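Local coordinates for uncharacterized conserved protein (Staphylococcus epidermidis, PDB 3FRM) that is of unknown function but carries a GNAT-type acetyltransferase domain, and so probably transfers an acetyl group from acetyl-CoA to an amine, at residues A[136-141]-A[194-199]; A[188-193]-A[210-215]. All coordinates share one frame; numbering follows the deposited sequence.

Interaction 1. Residues A[136-141]-A[194-199]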
loop_
_atom_site.group_PDB
_atom_site.type_symbol
_atom_site.label_atom_id
_atom_site.label_comp_id
_atom_site.label_asym_id
_atom_site.label_seq_id
_atom_site.Cartn_x
_atom_site.Cartn_y
_atom_site.Cartn_z
ATOM N N TYR A 136 -16.439 13.155 1.907
ATOM C CA TYR A 136 -16.521 11.878 2.545
ATOM C C TYR A 136 -17.239 10.834 1.668
ATOM O O TYR A 136 -16.740 9.715 1.514
ATOM C CB TYR A 136 -17.183 12.032 3.918
ATOM C CG TYR A 136 -17.128 10.760 4.650
ATOM C CD1 TYR A 136 -15.938 10.332 5.279
ATOM C CD2 TYR A 136 -18.236 9.934 4.670
ATOM C CE1 TYR A 136 -15.888 9.084 5.920
ATOM C CE2 TYR A 136 -18.205 8.724 5.314
ATOM C CZ TYR A 136 -17.043 8.292 5.927
ATOM O OH TYR A 136 -17.088 7.060 6.532
ATOM N N ASP A 137 -18.331 11.263 1.043
ATOM C CA ASP A 137 -19.190 10.473 0.141
ATOM C C ASP A 137 -18.513 9.821 -1.028
ATOM O O ASP A 137 -18.975 8.798 -1.512
ATOM C CB ASP A 137 -20.312 11.356 -0.432
ATOM C CG ASP A 137 -21.625 11.018 0.153
ATOM O OD1 ASP A 137 -22.674 11.031 -0.552
ATOM O OD2 ASP A 137 -21.603 10.674 1.355
ATOM N N ALA A 138 -17.424 10.442 -1.471
ATOM C CA ALA A 138 -16.567 9.983 -2.566
ATOM C C ALA A 138 -15.635 8.873 -2.200
ATOM O O ALA A 138 -15.122 8.230 -3.094
ATOM C CB ALA A 138 -15.754 11.134 -3.080
ATOM N N PHE A 139 -15.382 8.662 -0.913
ATOM C CA PHE A 139 -14.404 7.672 -0.440
ATOM C C PHE A 139 -14.769 6.213 -0.717
ATOM O O PHE A 139 -15.959 5.842 -0.740
ATOM C CB PHE A 139 -14.288 7.760 1.080
ATOM C CG PHE A 139 -13.432 8.872 1.572
ATOM C CD1 PHE A 139 -13.354 10.086 0.872
ATOM C CD2 PHE A 139 -12.726 8.719 2.775
ATOM C CE1 PHE A 139 -12.538 11.133 1.341
ATOM C CE2 PHE A 139 -11.927 9.738 3.283
ATOM C CZ PHE A 139 -11.827 10.954 2.560
ATOM N N ALA A 140 -13.763 5.364 -0.852
ATOM C CA ALA A 140 -13.982 3.919 -0.968
ATOM C C ALA A 140 -15.006 3.472 0.082
ATOM O O ALA A 140 -15.070 4.019 1.194
ATOM C CB ALA A 140 -12.649 3.143 -0.803
ATOM N N ARG A 141 -15.839 2.495 -0.263
ATOM C CA ARG A 141 -16.773 1.985 0.717
ATOM C C ARG A 141 -16.592 0.484 0.887
ATOM O O ARG A 141 -17.336 -0.312 0.291
ATOM C CB ARG A 141 -18.178 2.341 0.325
ATOM C CG ARG A 141 -18.424 3.814 0.290
ATOM C CD ARG A 141 -19.847 4.090 -0.130
ATOM N NE ARG A 141 -20.034 5.508 -0.350
ATOM C CZ ARG A 141 -21.188 6.094 -0.672
ATOM N NH1 ARG A 141 -22.357 5.369 -0.803
ATOM N NH2 ARG A 141 -21.178 7.424 -0.874
ATOM N N GLY A 194 -8.548 12.409 3.068
ATOM C CA GLY A 194 -8.704 12.091 1.661
ATOM C C GLY A 194 -8.950 13.297 0.779
ATOM O O GLY A 194 -9.526 14.319 1.202
ATOM N N VAL A 195 -8.527 13.163 -0.465
ATOM C CA VAL A 195 -8.684 14.180 -1.462
ATOM C C VAL A 195 -9.453 13.523 -2.614
ATOM O O VAL A 195 -9.194 12.388 -2.958
ATOM C CB VAL A 195 -7.296 14.644 -1.908
ATOM C CG1 VAL A 195 -7.377 15.628 -3.051
ATOM C CG2 VAL A 195 -6.550 15.282 -0.743
ATOM N N LEU A 196 -10.394 14.231 -3.216
ATOM C CA LEU A 196 -11.194 13.679 -4.326
ATOM C C LEU A 196 -10.262 13.302 -5.469
ATOM O O LEU A 196 -9.269 14.011 -5.737
ATOM C CB LEU A 196 -12.183 14.737 -4.861
ATOM C CG LEU A 196 -13.235 15.335 -3.951
ATOM C CD1 LEU A 196 -14.001 16.427 -4.692
ATOM C CD2 LEU A 196 -14.205 14.188 -3.495
ATOM N N GLU A 197 -10.620 12.228 -6.180
ATOM C CA GLU A 197 -9.711 11.632 -7.140
ATOM C C GLU A 197 -9.197 12.666 -8.123
ATOM O O GLU A 197 -7.981 12.924 -8.222
ATOM C CB GLU A 197 -10.353 10.489 -7.883
ATOM C CG GLU A 197 -9.425 9.277 -8.063
ATOM C CD GLU A 197 -9.984 8.218 -9.048
ATOM O OE1 GLU A 197 -11.193 7.826 -8.973
ATOM O OE2 GLU A 197 -9.185 7.768 -9.905
ATOM N N GLU A 198 -10.134 13.282 -8.817
ATOM C CA GLU A 198 -9.815 14.336 -9.765
ATOM C C GLU A 198 -8.877 15.438 -9.228
ATOM O O GLU A 198 -8.231 16.150 -9.996
ATOM C CB GLU A 198 -11.108 14.920 -10.348
ATOM C CG GLU A 198 -12.111 15.371 -9.303
ATOM C CD GLU A 198 -13.159 14.301 -8.918
ATOM O OE1 GLU A 198 -14.354 14.572 -9.175
ATOM O OE2 GLU A 198 -12.824 13.212 -8.355
ATOM N N PHE A 199 -8.752 15.579 -7.925
ATOM C CA PHE A 199 -7.892 16.640 -7.426
ATOM C C PHE A 199 -6.645 16.119 -6.757
ATOM O O PHE A 199 -5.959 16.852 -6.024
ATOM C CB PHE A 199 -8.656 17.553 -6.482
ATOM C CG PHE A 199 -9.648 18.473 -7.173
ATOM C CD1 PHE A 199 -9.239 19.695 -7.680
ATOM C CD2 PHE A 199 -10.976 18.109 -7.287
ATOM C CE1 PHE A 199 -10.148 20.553 -8.296
ATOM C CE2 PHE A 199 -11.910 18.956 -7.917
ATOM C CZ PHE A 199 -11.501 20.176 -8.424
#
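Phe139 and Ala138 make an apolar contact with the end of strand 188-195 and the residue just beyond it. The end of the Phe139 ring comes obliquely onto Gly194, with CZ 3.4 Å from Gly194 CA. The first torsion sets CG beside the backbone N (chi1 -80°), which brings the end of the ring nearer to the strand. The ring rests directly on the backbone of Gly194, which has no side chain. The second touch is methyl to methyl, with Ala138 CB 3.4 Å from Leu196 CD2.

The 136-141 loop is braced by polar bonds of its own. Residues Tyr136 to Phe139 form a type I beta turn, with Phe139 N bonded to Tyr136 O at 3.0 Å. Arg141 NH2 reaches back to a lone pair of Asp137 O at 2.7 Å. Outside the loop, Arg141 NH1 forms a salt bridge with Asp145 at the start of helix 145-158.

The contact lies at the surface. It packs the loop between helices 129-136 and 145-158 on the strand that leads toward helix 204-216. Phe139 also touches Ile178 of strand 174-183. Backbone bonds join Gly194 and Leu196 to that same strand.

Interaction 2. Residues A[188-193]-A[210-215]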
loop_
_atom_site.group_PDB
_atom_site.type_symbol
_atom_site.label_atom_id
_atom_site.label_comp_id
_atom_site.label_asym_id
_atom_site.label_seq_id
_atom_site.Cartn_x
_atom_site.Cartn_y
_atom_site.Cartn_z
ATOM N N ILE A 188 -0.177 14.893 17.742
ATOM C CA ILE A 188 -1.368 15.051 16.973
ATOM C C ILE A 188 -1.566 13.917 15.960
ATOM O O ILE A 188 -0.645 13.506 15.240
ATOM C CB ILE A 188 -1.426 16.464 16.410
ATOM C CG1 ILE A 188 -2.565 16.677 15.441
ATOM C CG2 ILE A 188 -0.085 16.890 15.836
ATOM C CD1 ILE A 188 -2.915 18.159 15.503
ATOM N N GLU A 189 -2.783 13.383 15.933
ATOM C CA GLU A 189 -3.077 12.283 15.073
ATOM C C GLU A 189 -4.041 12.713 14.010
ATOM O O GLU A 189 -5.014 13.416 14.289
ATOM C CB GLU A 189 -3.653 11.137 15.870
ATOM C CG GLU A 189 -3.781 9.862 15.096
ATOM C CD GLU A 189 -4.791 8.931 15.762
ATOM O OE1 GLU A 189 -4.790 8.905 17.018
ATOM O OE2 GLU A 189 -5.591 8.246 15.051
ATOM N N ILE A 190 -3.729 12.330 12.778
ATOM C CA ILE A 190 -4.652 12.496 11.694
ATOM C C ILE A 190 -5.350 11.167 11.388
ATOM O O ILE A 190 -4.869 10.092 11.735
ATOM C CB ILE A 190 -4.050 13.207 10.445
ATOM C CG1 ILE A 190 -2.800 12.541 9.922
ATOM C CG2 ILE A 190 -3.621 14.644 10.783
ATOM C CD1 ILE A 190 -2.491 12.880 8.461
ATOM N N ASP A 191 -6.515 11.268 10.778
ATOM C CA ASP A 191 -7.299 10.125 10.481
ATOM C C ASP A 191 -8.306 10.554 9.429
ATOM O O ASP A 191 -8.756 11.703 9.410
ATOM C CB ASP A 191 -8.038 9.682 11.752
ATOM C CG ASP A 191 -8.712 8.340 11.598
ATOM O OD1 ASP A 191 -9.939 8.267 11.879
ATOM O OD2 ASP A 191 -8.050 7.359 11.175
ATOM N N GLY A 192 -8.647 9.635 8.538
ATOM C CA GLY A 192 -9.740 9.869 7.595
ATOM C C GLY A 192 -9.331 10.852 6.522
ATOM O O GLY A 192 -10.176 11.518 5.953
ATOM N N PHE A 193 -8.022 10.950 6.247
ATOM C CA PHE A 193 -7.553 11.899 5.258
ATOM C C PHE A 193 -7.998 11.497 3.842
ATOM O O PHE A 193 -7.848 10.364 3.445
ATOM C CB PHE A 193 -6.049 12.051 5.353
ATOM C CG PHE A 193 -5.465 12.834 4.233
ATOM C CD1 PHE A 193 -5.046 14.144 4.428
ATOM C CD2 PHE A 193 -5.355 12.271 2.961
ATOM C CE1 PHE A 193 -4.488 14.865 3.390
ATOM C CE2 PHE A 193 -4.858 13.000 1.898
ATOM C CZ PHE A 193 -4.425 14.313 2.108
ATOM N N ALA A 210 0.585 20.382 5.690
ATOM C CA ALA A 210 1.310 21.474 6.294
ATOM C C ALA A 210 0.470 22.273 7.278
ATOM O O ALA A 210 0.989 22.779 8.267
ATOM C CB ALA A 210 1.880 22.414 5.217
ATOM N N TYR A 211 -0.815 22.408 6.987
ATOM C CA TYR A 211 -1.736 23.064 7.891
ATOM C C TYR A 211 -1.739 22.332 9.240
ATOM O O TYR A 211 -1.485 22.931 10.290
ATOM C CB TYR A 211 -3.136 23.020 7.279
ATOM C CG TYR A 211 -4.142 23.815 8.040
ATOM C CD1 TYR A 211 -4.537 25.088 7.588
ATOM C CD2 TYR A 211 -4.725 23.308 9.208
ATOM C CE1 TYR A 211 -5.458 25.851 8.293
ATOM C CE2 TYR A 211 -5.664 24.070 9.925
ATOM C CZ TYR A 211 -6.005 25.347 9.455
ATOM O OH TYR A 211 -6.923 26.100 10.135
ATOM N N VAL A 212 -2.040 21.038 9.198
ATOM C CA VAL A 212 -1.962 20.196 10.364
ATOM C C VAL A 212 -0.587 20.405 11.050
ATOM O O VAL A 212 -0.480 20.520 12.281
ATOM C CB VAL A 212 -2.226 18.725 9.961
ATOM C CG1 VAL A 212 -1.901 17.794 11.080
ATOM C CG2 VAL A 212 -3.720 18.510 9.500
ATOM N N GLY A 213 0.463 20.510 10.241
ATOM C CA GLY A 213 1.804 20.675 10.755
ATOM C C GLY A 213 1.946 21.959 11.561
ATOM O O GLY A 213 2.638 21.965 12.609
ATOM N N ARG A 214 1.321 23.042 11.059
ATOM C CA ARG A 214 1.347 24.324 11.738
ATOM C C ARG A 214 0.545 24.266 13.028
ATOM O O ARG A 214 0.987 24.799 14.038
ATOM C CB ARG A 214 0.902 25.491 10.830
ATOM C CG ARG A 214 1.925 25.854 9.740
ATOM C CD ARG A 214 1.497 27.042 8.885
ATOM N NE ARG A 214 0.130 26.925 8.369
ATOM C CZ ARG A 214 -0.208 26.353 7.217
ATOM N NH1 ARG A 214 0.722 25.833 6.417
ATOM N NH2 ARG A 214 -1.491 26.300 6.863
HETATM N N MSE A 215 -0.593 23.579 13.024
HETATM C CA MSE A 215 -1.290 23.349 14.281
HETATM C C MSE A 215 -0.455 22.565 15.267
HETATM O O MSE A 215 -0.521 22.813 16.460
HETATM C CB MSE A 215 -2.587 22.587 14.096
HETATM C CG MSE A 215 -3.609 23.298 13.319
HETATM SE SE MSE A 215 -5.141 22.103 13.096
HETATM C CE MSE A 215 -4.304 20.360 13.025
#
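Strand 188-195 runs beside helix 204-216 here, with Ile190 and Val212 the nearest pair of residues at 8.3 Å between their CA atoms. Ile188 and Ile190, two residues apart as strand alternation requires, turn their CB atoms toward the helix. Val212 and selenomethionine Met215, three residues apart, turn theirs toward the strand.

Ile190 places its CG2 methyl 3.6 Å from Val212 CG1. The other valine methyl, CG2, is 4.1 Å from Ile190 CG2. At the second pair, Ile188 CD1 touches Met215 CE at 3.6 Å, and the two side chains cross at about a right angle. With CG1 anti to the backbone N (chi1 173°), Ile188 carries CD1 out to the selenomethionine methyl. Met215 bends at its selenium (chi3 -32°). Both pairs are purely apolar.

The turn between strand and helix reads Gln-His-Gln-Gly-Ile-Gly. This fits the GNAT motif that in relatives binds the acetyl-CoA pyrophosphate, though this structure holds no cofactor. The contact joins the first two elements of the beta-alpha-beta unit 188-195, 204-216, 221-225. Ile188 and Ile190 form backbone bonds with Ile222 of strand 221-225. Ile181 of strand 174-183 touches both Ile190 and Met215.

From the N terminus, the loop at 136-141 comes first. Interaction 1 closes a long loop from there to 194-199, spanning helix 145-158 and strands 165-171 and 174-183. Interaction 2 starts inside that loop, at 188-193, and closes a short one at 210-215. The segments alternate along the chain, so the two contacts cross. Both use strand 188-195, which turns a corner at Gly192. There they also touch, with Phe139 CE2 3.7 Å from Gly192 O. Their centres are 18 Å apart. Together they tie the loop after helix 129-136 and the helix 204-216 to one strand of the GNAT-type sheet.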